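Excinuclease ABC, subunit A. (Deinococcus radiodurans, PDB 2VF7) binds DNA and hydrolyses ATP as a zinc-containing ABC protein of the UvrA family, probably helping to recognise damaged DNA for excision repair. Local coordinates at residues G149-V160 and E285-R296; R259-A267 and K276-S284. The protein carries 1 engineered substitution. All coordinates share one frame; numbering follows the deposited sequence.

The two contacts illustrate how differently neighbouring parts of one fold can be held together. Contact 1 brings together segments more than a hundred residues apart through a zinc ion, backbone hydrogen bonds and one salt bridge; its buried cysteines are surrounded by solvent-facing arginine, glutamate and proline side chains. Contact 2, formed within the intervening chain, joins segments close in sequence by apolar packing, with buried valine and threonine side chains beside a partly exposed Met-aromatic pair. Both draw on strand 283-286: its end beyond Ser284 pairs with strand 159-162 in contact 1, whereas contact 2 includes its start. The Arg159 to Ser284 hydrogen bond connects them directly.

Contact 1 (G149-V160 and E285-R296); sequences GACPECHGLGRV and EECPLCHGKRLR. With ZN (zinc ion), chain F.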
loop_
_atom_site.group_PDB
_atom_site.type_symbol
_atom_site.label_atom_id
_atom_site.label_comp_id
_atom_site.label_asym_id
_atom_site.label_seq_id
_atom_site.Cartn_x
_atom_site.Cartn_y
_atom_site.Cartn_z
ATOM N N GLY A 149 -13.116 14.346 -19.560
ATOM C CA GLY A 149 -13.009 15.772 -19.238
ATOM C C GLY A 149 -11.923 16.560 -19.952
ATOM O O GLY A 149 -12.115 17.731 -20.278
ATOM N N ALA A 150 -10.787 15.915 -20.200
ATOM C CA ALA A 150 -9.607 16.579 -20.756
ATOM C C ALA A 150 -9.767 16.984 -22.218
ATOM O O ALA A 150 -10.255 16.200 -23.043
ATOM C CB ALA A 150 -8.387 15.691 -20.593
ATOM N N CYS A 151 -9.348 18.212 -22.528
ATOM C CA CYS A 151 -9.267 18.695 -23.906
ATOM C C CYS A 151 -8.405 17.736 -24.733
ATOM O O CYS A 151 -7.300 17.398 -24.320
ATOM C CB CYS A 151 -8.674 20.105 -23.926
ATOM S SG CYS A 151 -8.110 20.706 -25.529
ATOM N N PRO A 152 -8.917 17.284 -25.893
ATOM C CA PRO A 152 -8.197 16.345 -26.784
ATOM C C PRO A 152 -6.930 16.901 -27.477
ATOM O O PRO A 152 -6.085 16.112 -27.923
ATOM C CB PRO A 152 -9.252 15.961 -27.834
ATOM C CG PRO A 152 -10.572 16.485 -27.313
ATOM C CD PRO A 152 -10.243 17.645 -26.428
ATOM N N GLU A 153 -6.814 18.230 -27.576
ATOM C CA GLU A 153 -5.630 18.906 -28.140
ATOM C C GLU A 153 -4.379 18.806 -27.251
ATOM O O GLU A 153 -3.286 18.512 -27.737
ATOM C CB GLU A 153 -5.942 20.385 -28.399
ATOM C CG GLU A 153 -6.319 20.725 -29.827
ATOM C CD GLU A 153 -5.345 21.690 -30.503
ATOM O OE1 GLU A 153 -4.114 21.494 -30.407
ATOM O OE2 GLU A 153 -5.825 22.649 -31.147
ATOM N N CYS A 154 -4.542 19.070 -25.956
ATOM C CA CYS A 154 -3.409 19.135 -25.035
ATOM C C CYS A 154 -3.443 17.980 -24.050
ATOM O O CYS A 154 -2.443 17.689 -23.391
ATOM C CB CYS A 154 -3.389 20.479 -24.303
ATOM S SG CYS A 154 -4.916 20.894 -23.424
ATOM N N HIS A 155 -4.596 17.311 -24.000
ATOM C CA HIS A 155 -4.892 16.217 -23.058
ATOM C C HIS A 155 -4.915 16.707 -21.617
ATOM O O HIS A 155 -4.421 16.031 -20.708
ATOM C CB HIS A 155 -3.939 15.024 -23.223
ATOM C CG HIS A 155 -3.926 14.444 -24.600
ATOM N ND1 HIS A 155 -2.809 14.470 -25.408
ATOM C CD2 HIS A 155 -4.896 13.825 -25.318
ATOM C CE1 HIS A 155 -3.089 13.892 -26.563
ATOM N NE2 HIS A 155 -4.349 13.491 -26.535
ATOM N N GLY A 156 -5.487 17.894 -21.424
ATOM C CA GLY A 156 -5.668 18.469 -20.101
ATOM C C GLY A 156 -4.487 19.249 -19.568
ATOM O O GLY A 156 -4.512 19.676 -18.415
ATOM N N LEU A 157 -3.455 19.433 -20.398
ATOM C CA LEU A 157 -2.228 20.143 -19.986
ATOM C C LEU A 157 -2.306 21.660 -20.171
ATOM O O LEU A 157 -1.579 22.403 -19.509
ATOM C CB LEU A 157 -0.984 19.594 -20.701
ATOM C CG LEU A 157 -0.473 18.174 -20.424
ATOM C CD1 LEU A 157 0.858 17.988 -21.125
ATOM C CD2 LEU A 157 -0.324 17.852 -18.934
ATOM N N GLY A 158 -3.185 22.111 -21.061
ATOM C CA GLY A 158 -3.374 23.542 -21.312
ATOM C C GLY A 158 -2.338 24.140 -22.246
ATOM O O GLY A 158 -2.507 25.258 -22.723
ATOM N N ARG A 159 -1.267 23.381 -22.494
ATOM C CA ARG A 159 -0.177 23.768 -23.393
ATOM C C ARG A 159 0.052 22.686 -24.452
ATOM O O ARG A 159 -0.089 21.480 -24.183
ATOM C CB ARG A 159 1.135 23.984 -22.615
ATOM C CG ARG A 159 1.106 24.994 -21.472
ATOM C CD ARG A 159 1.249 26.428 -21.965
ATOM N NE ARG A 159 2.621 26.743 -22.358
ATOM C CZ ARG A 159 3.035 27.945 -22.755
ATOM N NH1 ARG A 159 2.195 28.965 -22.811
ATOM N NH2 ARG A 159 4.301 28.129 -23.094
ATOM N N VAL A 160 0.442 23.122 -25.647
ATOM C CA VAL A 160 0.720 22.221 -26.773
ATOM C C VAL A 160 2.227 22.175 -27.064
ATOM O O VAL A 160 2.855 23.225 -27.230
ATOM C CB VAL A 160 -0.118 22.630 -28.025
ATOM C CG1 VAL A 160 0.557 22.211 -29.329
ATOM C CG2 VAL A 160 -1.519 22.049 -27.929
ATOM N N GLU A 285 3.725 26.240 -26.348
ATOM C CA GLU A 285 2.681 27.123 -26.853
ATOM C C GLU A 285 1.389 26.838 -26.099
ATOM O O GLU A 285 1.163 25.718 -25.642
ATOM C CB GLU A 285 2.474 26.874 -28.350
ATOM C CG GLU A 285 1.533 27.841 -29.044
ATOM C CD GLU A 285 2.176 29.191 -29.315
ATOM O OE1 GLU A 285 1.668 30.217 -28.807
ATOM O OE2 GLU A 285 3.199 29.215 -30.030
ATOM N N GLU A 286 0.543 27.848 -25.966
ATOM C CA GLU A 286 -0.761 27.658 -25.342
ATOM C C GLU A 286 -1.699 26.897 -26.280
ATOM O O GLU A 286 -1.811 27.224 -27.473
ATOM C CB GLU A 286 -1.383 28.995 -24.921
ATOM C CG GLU A 286 -0.418 29.959 -24.221
ATOM C CD GLU A 286 0.293 30.910 -25.190
ATOM O OE1 GLU A 286 -0.378 31.818 -25.748
ATOM O OE2 GLU A 286 1.522 30.756 -25.387
ATOM N N CYS A 287 -2.347 25.869 -25.731
ATOM C CA CYS A 287 -3.420 25.144 -26.412
ATOM C C CYS A 287 -4.421 26.128 -27.004
ATOM O O CYS A 287 -4.805 27.070 -26.321
ATOM C CB CYS A 287 -4.136 24.252 -25.412
ATOM S SG CYS A 287 -5.431 23.271 -26.105
ATOM N N PRO A 288 -4.813 25.941 -28.285
ATOM C CA PRO A 288 -5.788 26.825 -28.948
ATOM C C PRO A 288 -7.268 26.416 -28.833
ATOM O O PRO A 288 -8.138 27.253 -29.048
ATOM C CB PRO A 288 -5.334 26.811 -30.415
ATOM C CG PRO A 288 -4.457 25.571 -30.567
ATOM C CD PRO A 288 -4.316 24.911 -29.215
ATOM N N LEU A 289 -7.548 25.153 -28.498
ATOM C CA LEU A 289 -8.926 24.697 -28.242
ATOM C C LEU A 289 -9.420 25.075 -26.826
ATOM O O LEU A 289 -10.617 25.172 -26.583
ATOM C CB LEU A 289 -9.061 23.181 -28.493
ATOM C CG LEU A 289 -10.466 22.554 -28.440
ATOM C CD1 LEU A 289 -11.281 22.851 -29.702
ATOM C CD2 LEU A 289 -10.398 21.052 -28.194
ATOM N N CYS A 290 -8.485 25.264 -25.899
ATOM C CA CYS A 290 -8.789 25.745 -24.550
ATOM C C CYS A 290 -7.695 26.737 -24.126
ATOM O O CYS A 290 -6.678 26.361 -23.511
ATOM C CB CYS A 290 -8.920 24.573 -23.568
ATOM S SG CYS A 290 -7.510 23.416 -23.525
ATOM N N HIS A 291 -7.918 28.005 -24.465
ATOM C CA HIS A 291 -6.876 29.038 -24.454
ATOM C C HIS A 291 -6.321 29.382 -23.068
ATOM O O HIS A 291 -6.257 30.552 -22.686
ATOM C CB HIS A 291 -7.401 30.310 -25.133
ATOM C CG HIS A 291 -8.106 30.062 -26.433
ATOM N ND1 HIS A 291 -9.433 29.698 -26.502
ATOM C CD2 HIS A 291 -7.671 30.139 -27.712
ATOM C CE1 HIS A 291 -9.786 29.559 -27.766
ATOM N NE2 HIS A 291 -8.734 29.821 -28.521
ATOM N N GLY A 292 -5.888 28.358 -22.337
ATOM C CA GLY A 292 -5.470 28.512 -20.948
ATOM C C GLY A 292 -6.142 27.479 -20.062
ATOM O O GLY A 292 -5.471 26.759 -19.328
ATOM N N LYS A 293 -7.475 27.421 -20.133
ATOM C CA LYS A 293 -8.281 26.369 -19.489
ATOM C C LYS A 293 -7.745 25.041 -20.024
ATOM O O LYS A 293 -6.859 25.047 -20.890
ATOM C CB LYS A 293 -9.773 26.534 -19.834
ATOM C CG LYS A 293 -10.180 27.925 -20.344
ATOM C CD LYS A 293 -11.057 28.695 -19.372
ATOM C CE LYS A 293 -11.319 30.122 -19.880
ATOM N NZ LYS A 293 -12.676 30.665 -19.515
ATOM N N ARG A 294 -8.251 23.909 -19.536
ATOM C CA ARG A 294 -7.621 22.622 -19.877
ATOM C C ARG A 294 -8.572 21.511 -20.371
ATOM O O ARG A 294 -8.146 20.363 -20.552
ATOM C CB ARG A 294 -6.773 22.121 -18.696
ATOM C CG ARG A 294 -5.653 23.077 -18.252
ATOM C CD ARG A 294 -4.643 22.390 -17.333
ATOM N NE ARG A 294 -5.015 22.410 -15.914
ATOM C CZ ARG A 294 -4.783 21.411 -15.058
ATOM N NH1 ARG A 294 -4.214 20.285 -15.473
ATOM N NH2 ARG A 294 -5.142 21.527 -13.785
ATOM N N LEU A 295 -9.839 21.858 -20.608
ATOM C CA LEU A 295 -10.885 20.856 -20.899
ATOM C C LEU A 295 -11.686 21.034 -22.197
ATOM O O LEU A 295 -11.471 21.991 -22.952
ATOM C CB LEU A 295 -11.842 20.692 -19.703
ATOM C CG LEU A 295 -11.757 21.577 -18.459
ATOM C CD1 LEU A 295 -12.262 22.979 -18.725
ATOM C CD2 LEU A 295 -12.552 20.925 -17.352
ATOM N N ARG A 296 -12.594 20.083 -22.450
ATOM C CA ARG A 296 -13.506 20.150 -23.597
ATOM C C ARG A 296 -14.310 21.440 -23.551
ATOM O O ARG A 296 -14.648 21.924 -22.466
ATOM C CB ARG A 296 -14.425 18.920 -23.666
ATOM C CG ARG A 296 -13.883 17.816 -24.596
ATOM C CD ARG A 296 -14.834 16.616 -24.754
ATOM N NE ARG A 296 -14.138 15.427 -25.260
ATOM C CZ ARG A 296 -13.366 14.634 -24.518
ATOM N NH1 ARG A 296 -13.175 14.896 -23.235
ATOM N NH2 ARG A 296 -12.770 13.579 -25.051
HETATM ZN ZN ZN F . -6.378 22.153 -24.608
#
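Cys151 and Cys154 meet Cys287 and Cys290 around one zinc ion, and here the packing is tight. The metal bonds run from 2.0 Å for Cys290 SG to zinc to 2.4 Å for Cys151 SG to zinc, and Cys151 SG comes within 3.4 Å of Cys290 SG. The first cysteine of each pair carries its sulfur anti to the backbone N (chi1 165° in Cys151, -178° in Cys287); the second turns it between N and the carbonyl carbon, and together the four enclose the ion. Gly158 N donates to Cys154 SG at 3.2 Å, which probably eases the negative charge on that sulfur. Such a Cys4 site, built from two CPxC turns, closes the base of a long, partly helical excursion of the chain. Beside it Arg294 lays CG against Gly158 CA, where a side chain would be crowded, and its NH1 reaches Gly156 O at 3.0 Å, nearly in line with the carbonyl bond. Beyond the metal the segments become an antiparallel pair, with Val160 N bonded to Glu285 O at 2.7 Å. The solvent side is looser. Bent at chi2 and chi3, Arg159 folds its guanidinium face over the backbone of Glu285; NH1 forms a salt bridge with Glu286 OE2 at 3.2 Å, the two planes 25° apart, while NH2 bonds to Ser284 OG. A leucine in its place would probably leave the Glu286 carboxylate without this countercharge and the Ser284 hydroxyl without this donor. Farther round, Glu153 crosses Pro288 at about a right angle, OE2 lying 3.3 Å from CG of that proline. At the other end Arg296 puts its guanidinium face over Pro152 CG, with NH1 hydrogen-bonded to Pro147 O.

Contact 2 (R259-A267 and K276-S284); sequences RRHVLHTFA and KRVQGYMIS
Phe266 reaches from its helix across to Val278, Gln279 and Met282, and its side chain can be followed outward atom by atom. CB rests 3.8 Å from Val278 CG1. With CG anti to the backbone N (chi1 -178°), the ring comes up against Met282, whose terminal methyl CE approaches CD1 of the phenylalanine to 3.3 Å. The sulfur completes a Met-aromatic contact, SD lying 4.4 Å from the centroid of the Phe266 ring and 28° off its normal. Farther out, CE1 meets the Gln279 amide at the ring edge, in plane, 3.8 Å from CD of that glutamine, the amide standing steeply to the ring. At the ring edge, close to CB, Val278 fits its two methyls against the helix: CG1 faces Val262 O, and CG2 presses on Thr265 CG2 at 3.5 Å, a close approach for two methyls. The threonine hydroxyl is engaged elsewhere, OG1 donating to His261 O at 2.6 Å, a bond that probably helps keep CG2 turned to the valine. Met282 CG slides past Val262 CG1 at 3.7 Å. Within the UvrA DNA-binding region, the contact thus packs helix 258-268 against helix 272-278 and the residues that lead on from it, in a helical hairpin. Met168 of helix 165-168 also touches Val262, Tyr161 of strand 159-162 meets the Phe266 ring, and the chain runs on from Met282 into strand 283-286.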
loop_
_atom_site.group_PDB
_atom_site.type_symbol
_atom_site.label_atom_id
_atom_site.label_comp_id
_atom_site.label_asym_id
_atom_site.label_seq_id
_atom_site.Cartn_x
_atom_site.Cartn_y
_atom_site.Cartn_z
ATOM N N ARG A 259 12.286 12.707 -31.753
ATOM C CA ARG A 259 10.970 13.106 -31.272
ATOM C C ARG A 259 10.375 12.108 -30.270
ATOM O O ARG A 259 9.980 12.498 -29.184
ATOM C CB ARG A 259 10.032 13.332 -32.451
ATOM C CG ARG A 259 8.620 13.700 -32.056
ATOM C CD ARG A 259 7.666 13.330 -33.170
ATOM N NE ARG A 259 7.216 14.506 -33.896
ATOM C CZ ARG A 259 6.525 14.482 -35.038
ATOM N NH1 ARG A 259 6.211 13.319 -35.617
ATOM N NH2 ARG A 259 6.148 15.633 -35.608
ATOM N N ARG A 260 10.325 10.830 -30.638
ATOM C CA ARG A 260 9.825 9.761 -29.778
ATOM C C ARG A 260 10.454 9.803 -28.376
ATOM O O ARG A 260 9.750 9.789 -27.349
ATOM C CB ARG A 260 10.100 8.421 -30.451
ATOM C CG ARG A 260 9.700 7.175 -29.658
ATOM C CD ARG A 260 9.212 6.093 -30.601
ATOM N NE ARG A 260 7.895 5.700 -30.133
ATOM C CZ ARG A 260 6.899 5.252 -30.883
ATOM N NH1 ARG A 260 7.015 5.111 -32.195
ATOM N NH2 ARG A 260 5.768 4.941 -30.288
ATOM N N HIS A 261 11.780 9.864 -28.330
ATOM C CA HIS A 261 12.484 9.927 -27.064
ATOM C C HIS A 261 12.132 11.146 -26.246
ATOM O O HIS A 261 11.997 11.052 -25.033
ATOM C CB HIS A 261 13.998 9.931 -27.257
ATOM C CG HIS A 261 14.732 10.136 -25.972
ATOM N ND1 HIS A 261 15.204 11.370 -25.576
ATOM C CD2 HIS A 261 14.991 9.281 -24.949
ATOM C CE1 HIS A 261 15.751 11.257 -24.378
ATOM N NE2 HIS A 261 15.640 10.001 -23.978
ATOM N N VAL A 262 12.052 12.305 -26.895
ATOM C CA VAL A 262 11.847 13.559 -26.172
ATOM C C VAL A 262 10.458 13.580 -25.533
ATOM O O VAL A 262 10.315 13.951 -24.373
ATOM C CB VAL A 262 12.080 14.827 -27.077
ATOM C CG1 VAL A 262 11.503 16.082 -26.435
ATOM C CG2 VAL A 262 13.555 15.027 -27.384
ATOM N N LEU A 263 9.451 13.179 -26.294
ATOM C CA LEU A 263 8.068 13.259 -25.838
ATOM C C LEU A 263 7.704 12.129 -24.858
ATOM O O LEU A 263 6.891 12.334 -23.953
ATOM C CB LEU A 263 7.097 13.281 -27.026
ATOM C CG LEU A 263 7.160 14.369 -28.109
ATOM C CD1 LEU A 263 5.942 14.231 -29.002
ATOM C CD2 LEU A 263 7.237 15.793 -27.550
ATOM N N HIS A 264 8.280 10.946 -25.048
ATOM C CA HIS A 264 8.082 9.856 -24.100
ATOM C C HIS A 264 8.763 10.206 -22.785
ATOM O O HIS A 264 8.217 9.949 -21.720
ATOM C CB HIS A 264 8.623 8.513 -24.628
ATOM C CG HIS A 264 8.308 7.337 -23.742
ATOM N ND1 HIS A 264 8.912 7.139 -22.514
ATOM C CD2 HIS A 264 7.453 6.298 -23.911
ATOM C CE1 HIS A 264 8.435 6.034 -21.964
ATOM N NE2 HIS A 264 7.551 5.503 -22.793
ATOM N N THR A 265 9.961 10.779 -22.856
ATOM C CA THR A 265 10.655 11.157 -21.641
ATOM C C THR A 265 9.875 12.241 -20.898
ATOM O O THR A 265 9.710 12.162 -19.685
ATOM C CB THR A 265 12.110 11.576 -21.904
ATOM O OG1 THR A 265 12.767 10.549 -22.653
ATOM C CG2 THR A 265 12.863 11.764 -20.593
ATOM N N PHE A 266 9.378 13.236 -21.626
ATOM C CA PHE A 266 8.586 14.302 -21.017
ATOM C C PHE A 266 7.354 13.773 -20.280
ATOM O O PHE A 266 7.041 14.235 -19.187
ATOM C CB PHE A 266 8.154 15.338 -22.070
ATOM C CG PHE A 266 7.354 16.502 -21.504
ATOM C CD1 PHE A 266 8.000 17.603 -20.931
ATOM C CD2 PHE A 266 5.964 16.501 -21.555
ATOM C CE1 PHE A 266 7.280 18.686 -20.421
ATOM C CE2 PHE A 266 5.228 17.580 -21.037
ATOM C CZ PHE A 266 5.894 18.675 -20.473
ATOM N N ALA A 267 6.663 12.813 -20.881
ATOM C CA ALA A 267 5.333 12.452 -20.446
ATOM C C ALA A 267 5.326 11.496 -19.271
ATOM O O ALA A 267 4.294 11.356 -18.593
ATOM C CB ALA A 267 4.549 11.851 -21.612
ATOM N N LYS A 276 13.405 18.549 -16.984
ATOM C CA LYS A 276 13.905 19.884 -17.258
ATOM C C LYS A 276 14.939 19.889 -18.389
ATOM O O LYS A 276 15.034 20.860 -19.132
ATOM C CB LYS A 276 14.479 20.500 -15.976
ATOM C CG LYS A 276 14.214 21.996 -15.835
ATOM C CD LYS A 276 13.926 22.388 -14.383
ATOM C CE LYS A 276 13.663 23.900 -14.263
ATOM N NZ LYS A 276 13.216 24.333 -12.898
ATOM N N ARG A 277 15.706 18.805 -18.515
ATOM C CA ARG A 277 16.689 18.651 -19.599
ATOM C C ARG A 277 15.966 18.508 -20.935
ATOM O O ARG A 277 16.174 19.298 -21.856
ATOM C CB ARG A 277 17.575 17.422 -19.369
ATOM C CG ARG A 277 18.600 17.204 -20.452
ATOM C CD ARG A 277 18.892 15.725 -20.652
ATOM N NE ARG A 277 19.748 15.526 -21.825
ATOM C CZ ARG A 277 19.378 14.941 -22.970
ATOM N NH1 ARG A 277 18.143 14.441 -23.119
ATOM N NH2 ARG A 277 20.265 14.839 -23.970
ATOM N N VAL A 278 15.124 17.477 -21.002
ATOM C CA VAL A 278 14.219 17.190 -22.119
ATOM C C VAL A 278 13.459 18.432 -22.623
ATOM O O VAL A 278 13.343 18.665 -23.830
ATOM C CB VAL A 278 13.283 16.005 -21.708
ATOM C CG1 VAL A 278 11.853 16.188 -22.152
ATOM C CG2 VAL A 278 13.865 14.687 -22.210
ATOM N N GLN A 279 12.990 19.242 -21.682
ATOM C CA GLN A 279 12.224 20.439 -21.988
ATOM C C GLN A 279 13.059 21.505 -22.701
ATOM O O GLN A 279 12.509 22.359 -23.369
ATOM C CB GLN A 279 11.600 20.999 -20.709
ATOM C CG GLN A 279 10.170 21.500 -20.864
ATOM C CD GLN A 279 9.457 21.655 -19.525
ATOM O OE1 GLN A 279 9.921 21.152 -18.488
ATOM N NE2 GLN A 279 8.318 22.356 -19.539
ATOM N N GLY A 280 14.384 21.441 -22.562
ATOM C CA GLY A 280 15.285 22.317 -23.318
ATOM C C GLY A 280 15.304 22.097 -24.835
ATOM O O GLY A 280 15.772 22.957 -25.583
ATOM N N TYR A 281 14.805 20.948 -25.290
ATOM C CA TYR A 281 14.765 20.603 -26.719
ATOM C C TYR A 281 13.340 20.639 -27.273
ATOM O O TYR A 281 13.060 20.075 -28.342
ATOM C CB TYR A 281 15.383 19.217 -26.947
ATOM C CG TYR A 281 16.685 19.035 -26.212
ATOM C CD1 TYR A 281 17.886 19.473 -26.771
ATOM C CD2 TYR A 281 16.721 18.441 -24.946
ATOM C CE1 TYR A 281 19.089 19.316 -26.096
ATOM C CE2 TYR A 281 17.927 18.287 -24.260
ATOM C CZ TYR A 281 19.101 18.729 -24.848
ATOM O OH TYR A 281 20.302 18.592 -24.190
ATOM N N MET A 282 12.449 21.305 -26.542
ATOM C CA MET A 282 11.049 21.407 -26.914
ATOM C C MET A 282 10.644 22.850 -27.146
ATOM O O MET A 282 11.362 23.777 -26.764
ATOM C CB MET A 282 10.173 20.815 -25.826
ATOM C CG MET A 282 9.805 19.360 -26.038
ATOM S SD MET A 282 8.711 18.752 -24.730
ATOM C CE MET A 282 9.923 18.406 -23.483
ATOM N N ILE A 283 9.497 23.040 -27.786
ATOM C CA ILE A 283 8.926 24.377 -27.933
ATOM C C ILE A 283 7.510 24.400 -27.331
ATOM O O ILE A 283 6.736 23.461 -27.520
ATOM C CB ILE A 283 9.017 24.905 -29.406
ATOM C CG1 ILE A 283 8.629 23.824 -30.415
ATOM C CG2 ILE A 283 10.451 25.361 -29.723
ATOM C CD1 ILE A 283 8.615 24.292 -31.870
ATOM N N SER A 284 7.198 25.448 -26.565
ATOM C CA SER A 284 5.947 25.499 -25.789
ATOM C C SER A 284 4.999 26.606 -26.238
ATOM O O SER A 284 5.413 27.751 -26.468
ATOM C CB SER A 284 6.224 25.614 -24.284
ATOM O OG SER A 284 5.033 25.493 -23.526
#